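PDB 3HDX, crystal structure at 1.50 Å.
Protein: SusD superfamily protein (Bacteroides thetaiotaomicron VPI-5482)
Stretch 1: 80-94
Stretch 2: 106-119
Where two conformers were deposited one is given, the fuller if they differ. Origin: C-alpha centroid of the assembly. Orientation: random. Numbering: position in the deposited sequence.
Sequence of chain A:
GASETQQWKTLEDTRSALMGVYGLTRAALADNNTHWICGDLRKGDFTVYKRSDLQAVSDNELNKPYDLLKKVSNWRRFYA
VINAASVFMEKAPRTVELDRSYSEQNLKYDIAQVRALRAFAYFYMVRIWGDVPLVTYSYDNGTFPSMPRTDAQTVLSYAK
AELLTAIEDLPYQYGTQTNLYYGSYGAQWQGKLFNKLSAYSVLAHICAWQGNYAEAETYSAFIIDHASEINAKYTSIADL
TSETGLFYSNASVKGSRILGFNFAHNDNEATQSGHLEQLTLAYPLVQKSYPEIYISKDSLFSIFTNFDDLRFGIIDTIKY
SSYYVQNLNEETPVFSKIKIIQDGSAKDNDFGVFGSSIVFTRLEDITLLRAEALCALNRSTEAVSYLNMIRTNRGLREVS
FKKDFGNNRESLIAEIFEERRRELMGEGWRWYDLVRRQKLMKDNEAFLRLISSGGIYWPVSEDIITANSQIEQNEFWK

Stretch 1, residues 80-94: AVINAASVFMEKAPR
Stretch 2 106-119: NLKYDIAQVRALRA

Two helices of one chain pack antiparallel through a mostly apolar seam, closed near one end by an arginine–serine hydrogen bond. The first runs from before Ala80; the second spans 106-119 and extends past both ends. Backbone bonds are i to i+4, with phi/psi near -62/-44 for most residues; Lys91 departs (-103/-32). The axes approach to 8.8 Å at a signed crossing angle of -155°. CA–CA register pairs are Ile82–Arg118 (4.9 Å), Ala85–Val114 (5.1 Å), Met89–Ile111 (5.9 Å) and Pro93–Leu107 (6.6 Å), lengthening toward Pro93. The contact buries 713 Å², both sides summed.

At Ala85 the backbones come close: Ala85 CB lies 3.5 Å from Val114 O and 3.8 Å from Arg118 CB. Val114 CG1 (chi1 m) makes a CH-pi contact over one Phe88 face (t, chi2 -75°), 4.2 Å from the centroid. Ile111 CD1 (m, m) lies at the ring edge, 4.1 Å from Phe88 CD1.

Met89, a selenomethionine (m, t, p), sits among Ile111, Val114, Arg115 and Arg118. Its end packs on flat guanidinium faces: Met89 CE is 3.3 Å from Arg115 CZ, Met89 SE 3.4 Å from Arg118 NH2. The Arg118 edge (t, t, p, chi4 175°) meets Ser86: Arg118 NH1 donates to Ser86 OG (chi1 m) at 2.9 Å. Ser86 OG donates to Ile82 O at 3.0 Å. Leu107 (t, p) ends the seam, Leu107 CD1 3.8 Å from Ala92 CB.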

# COMPACT_ATOMS: atom_id res chain seq x y z
N ALA A 80 1.75 -6.01 16.68
CA ALA A 80 0.82 -7.14 16.80
C ALA A 80 1.01 -8.13 15.64
O ALA A 80 0.95 -9.35 15.82
CB ALA A 80 -0.64 -6.68 16.91
N VAL A 81 1.22 -7.59 14.43
CA VAL A 81 1.48 -8.44 13.26
C VAL A 81 2.80 -9.21 13.45
O VAL A 81 2.88 -10.42 13.25
CB VAL A 81 1.59 -7.62 11.98
CG1 VAL A 81 2.03 -8.50 10.78
CG2 VAL A 81 0.29 -6.85 11.70
N ILE A 82 3.84 -8.44 13.75
CA ILE A 82 5.22 -8.96 13.87
C ILE A 82 5.26 -10.09 14.93
O ILE A 82 5.80 -11.15 14.68
CB ILE A 82 6.18 -7.80 14.23
CG1 ILE A 82 6.32 -6.86 13.00
CG2 ILE A 82 7.56 -8.31 14.73
CD1 ILE A 82 6.77 -5.41 13.35
N ASN A 83 4.64 -9.87 16.08
CA ASN A 83 4.65 -10.85 17.16
C ASN A 83 3.83 -12.11 16.79
O ASN A 83 4.27 -13.25 17.03
CB ASN A 83 4.14 -10.20 18.46
CG ASN A 83 4.61 -10.93 19.69
OD1 ASN A 83 5.70 -11.48 19.70
ND2 ASN A 83 3.82 -10.86 20.74
N ALA A 84 2.66 -11.92 16.19
CA ALA A 84 1.84 -13.07 15.77
C ALA A 84 2.59 -13.92 14.73
O ALA A 84 2.56 -15.17 14.77
CB ALA A 84 0.49 -12.61 15.23
N ALA A 85 3.28 -13.25 13.79
CA ALA A 85 4.11 -13.96 12.80
C ALA A 85 5.26 -14.72 13.49
O ALA A 85 5.48 -15.88 13.18
CB ALA A 85 4.66 -12.97 11.74
N SER A 86 5.94 -14.07 14.43
CA SER A 86 7.04 -14.72 15.13
C SER A 86 6.57 -15.97 15.89
O SER A 86 7.24 -17.02 15.84
CB SER A 86 7.68 -13.75 16.11
OG SER A 86 8.24 -12.65 15.41
N VAL A 87 5.42 -15.86 16.57
CA VAL A 87 4.85 -17.01 17.30
C VAL A 87 4.51 -18.14 16.32
O VAL A 87 4.83 -19.33 16.58
CB VAL A 87 3.61 -16.61 18.16
CG1 VAL A 87 2.93 -17.87 18.75
CG2 VAL A 87 4.02 -15.68 19.28
N PHE A 88 3.88 -17.79 15.19
CA PHE A 88 3.52 -18.79 14.20
C PHE A 88 4.78 -19.55 13.73
O PHE A 88 4.79 -20.78 13.68
CB PHE A 88 2.80 -18.14 13.00
CG PHE A 88 2.25 -19.13 12.01
CD1 PHE A 88 3.08 -19.81 11.12
CD2 PHE A 88 0.89 -19.43 12.00
CE1 PHE A 88 2.55 -20.75 10.27
CE2 PHE A 88 0.38 -20.34 11.14
CZ PHE A 88 1.20 -21.02 10.30
N MSE A 89 5.86 -18.83 13.44
CA MSE A 89 7.09 -19.48 12.96
C MSE A 89 7.72 -20.37 14.02
O MSE A 89 8.36 -21.37 13.66
CB MSE A 89 8.09 -18.45 12.48
CG MSE A 89 7.54 -17.65 11.28
SE MSE A 89 8.56 -16.11 10.81
CE MSE A 89 10.05 -16.95 10.06
N GLU A 90 7.56 -20.01 15.30
CA GLU A 90 8.10 -20.81 16.40
C GLU A 90 7.29 -22.07 16.66
O GLU A 90 7.89 -23.13 16.99
CB GLU A 90 8.16 -19.96 17.69
CG GLU A 90 9.17 -18.83 17.61
CD GLU A 90 8.97 -17.70 18.62
OE1 GLU A 90 8.13 -17.86 19.56
OE2 GLU A 90 9.73 -16.68 18.49
N LYS A 91 5.96 -21.95 16.53
CA LYS A 91 5.05 -23.02 16.98
C LYS A 91 4.45 -23.92 15.90
O LYS A 91 4.22 -25.11 16.15
CB LYS A 91 3.96 -22.39 17.83
CG LYS A 91 4.49 -21.69 19.08
CD LYS A 91 5.15 -22.63 20.07
CE LYS A 91 5.61 -21.89 21.34
NZ LYS A 91 5.93 -22.82 22.45
N ALA A 92 4.22 -23.39 14.72
CA ALA A 92 3.63 -24.18 13.64
C ALA A 92 4.42 -25.43 13.19
O ALA A 92 3.78 -26.42 12.79
CB ALA A 92 3.30 -23.27 12.42
N PRO A 93 5.77 -25.40 13.23
CA PRO A 93 6.50 -26.61 12.78
C PRO A 93 6.10 -27.89 13.53
O PRO A 93 6.06 -28.96 12.93
CB PRO A 93 7.95 -26.23 13.03
CG PRO A 93 7.97 -24.73 12.80
CD PRO A 93 6.71 -24.27 13.40
N ARG A 94 5.75 -27.74 14.80
CA ARG A 94 5.28 -28.88 15.62
C ARG A 94 4.05 -29.56 15.02
O ARG A 94 3.86 -30.78 15.18
CB ARG A 94 4.91 -28.38 17.02
CG ARG A 94 4.47 -29.45 18.01
CD ARG A 94 5.43 -30.63 18.13
NE ARG A 94 5.04 -31.43 19.32
CZ ARG A 94 5.34 -32.70 19.56
NH1 ARG A 94 6.02 -33.46 18.65
NH2 ARG A 94 4.90 -33.25 20.73
N ASN A 106 2.82 -27.71 3.29
CA ASN A 106 1.84 -26.79 3.86
C ASN A 106 2.54 -25.90 4.88
O ASN A 106 2.29 -24.69 4.93
CB ASN A 106 0.71 -27.59 4.49
CG ASN A 106 -0.60 -26.82 4.67
OD1 ASN A 106 -1.65 -27.47 4.79
ND2 ASN A 106 -0.55 -25.47 4.75
N LEU A 107 3.42 -26.48 5.69
CA LEU A 107 4.18 -25.69 6.65
C LEU A 107 5.04 -24.64 5.93
O LEU A 107 5.07 -23.45 6.35
CB LEU A 107 5.08 -26.57 7.53
CG LEU A 107 6.01 -25.85 8.53
CD1 LEU A 107 5.24 -25.10 9.65
CD2 LEU A 107 7.06 -26.77 9.10
N LYS A 108 5.76 -25.07 4.90
CA LYS A 108 6.67 -24.15 4.15
C LYS A 108 5.86 -22.98 3.57
O LYS A 108 6.29 -21.83 3.66
CB LYS A 108 7.45 -24.88 3.05
CG LYS A 108 8.57 -25.77 3.58
CD LYS A 108 9.34 -26.47 2.45
CE LYS A 108 10.55 -27.31 2.95
N TYR A 109 4.69 -23.27 3.01
CA TYR A 109 3.84 -22.21 2.47
C TYR A 109 3.40 -21.22 3.57
O TYR A 109 3.43 -20.00 3.38
CB TYR A 109 2.58 -22.76 1.80
CG TYR A 109 2.72 -23.42 0.43
CD1 TYR A 109 3.83 -23.22 -0.39
CD2 TYR A 109 1.66 -24.14 -0.10
CE1 TYR A 109 3.93 -23.78 -1.64
CE2 TYR A 109 1.72 -24.70 -1.39
CZ TYR A 109 2.86 -24.51 -2.14
OH TYR A 109 2.92 -25.04 -3.40
N ASP A 110 2.96 -21.77 4.70
CA ASP A 110 2.41 -20.94 5.77
C ASP A 110 3.50 -20.06 6.38
O ASP A 110 3.27 -18.86 6.62
CB ASP A 110 1.78 -21.79 6.89
CG ASP A 110 0.56 -22.60 6.47
OD1 ASP A 110 0.12 -22.53 5.29
OD2 ASP A 110 0.03 -23.30 7.37
N ILE A 111 4.66 -20.66 6.63
CA ILE A 111 5.82 -19.95 7.18
C ILE A 111 6.23 -18.81 6.24
O ILE A 111 6.50 -17.69 6.68
CB ILE A 111 7.04 -20.91 7.40
CG1 ILE A 111 6.77 -21.95 8.51
CG2 ILE A 111 8.30 -20.12 7.71
CD1 ILE A 111 6.64 -21.39 9.90
N ALA A 112 6.28 -19.10 4.94
CA ALA A 112 6.69 -18.08 3.96
C ALA A 112 5.72 -16.87 3.97
O ALA A 112 6.16 -15.72 3.89
CB ALA A 112 6.84 -18.70 2.58
N GLN A 113 4.42 -17.14 4.09
CA GLN A 113 3.42 -16.08 4.17
C GLN A 113 3.61 -15.22 5.39
O GLN A 113 3.62 -13.99 5.26
CB GLN A 113 2.01 -16.63 4.10
CG GLN A 113 1.63 -17.19 2.72
CD GLN A 113 0.37 -17.99 2.78
OE1 GLN A 113 -0.75 -17.45 2.73
NE2 GLN A 113 0.53 -19.33 2.85
N VAL A 114 3.71 -15.86 6.58
CA VAL A 114 3.83 -15.05 7.81
C VAL A 114 5.17 -14.29 7.81
O VAL A 114 5.23 -13.15 8.27
CB VAL A 114 3.58 -15.83 9.12
CG1 VAL A 114 2.18 -16.45 9.07
CG2 VAL A 114 4.65 -16.85 9.37
N ARG A 115 6.22 -14.91 7.30
CA ARG A 115 7.52 -14.26 7.20
C ARG A 115 7.39 -13.00 6.32
O ARG A 115 7.94 -11.94 6.67
CB ARG A 115 8.57 -15.21 6.60
CG ARG A 115 9.95 -14.67 6.57
CD ARG A 115 10.93 -15.56 5.89
NE ARG A 115 11.19 -16.82 6.53
CZ ARG A 115 12.10 -17.07 7.46
NH1 ARG A 115 12.73 -16.10 8.09
NH2 ARG A 115 12.29 -18.34 7.85
N ALA A 116 6.71 -13.14 5.18
CA ALA A 116 6.52 -12.02 4.26
C ALA A 116 5.64 -10.92 4.88
O ALA A 116 5.91 -9.73 4.67
CB ALA A 116 5.94 -12.52 2.91
N LEU A 117 4.59 -11.32 5.60
CA LEU A 117 3.73 -10.35 6.26
C LEU A 117 4.49 -9.55 7.32
O LEU A 117 4.30 -8.34 7.46
CB LEU A 117 2.47 -11.02 6.83
CG LEU A 117 1.45 -11.53 5.81
CD1 LEU A 117 0.45 -12.52 6.47
CD2 LEU A 117 0.66 -10.38 5.19
N ARG A 118 5.32 -10.23 8.08
CA ARG A 118 6.16 -9.55 9.07
C ARG A 118 7.09 -8.53 8.39
O ARG A 118 7.25 -7.40 8.88
CB ARG A 118 6.94 -10.56 9.91
CG ARG A 118 7.93 -9.93 10.88
CD ARG A 118 8.47 -10.96 11.86
NE ARG A 118 9.34 -11.92 11.17
CZ ARG A 118 10.05 -12.88 11.76
NH1 ARG A 118 9.92 -13.12 13.08
NH2 ARG A 118 10.85 -13.66 11.03
N ALA A 119 7.74 -8.97 7.28
CA ALA A 119 8.64 -8.11 6.54
C ALA A 119 7.90 -6.90 5.96
O ALA A 119 8.42 -5.76 5.99
CB ALA A 119 9.38 -8.90 5.43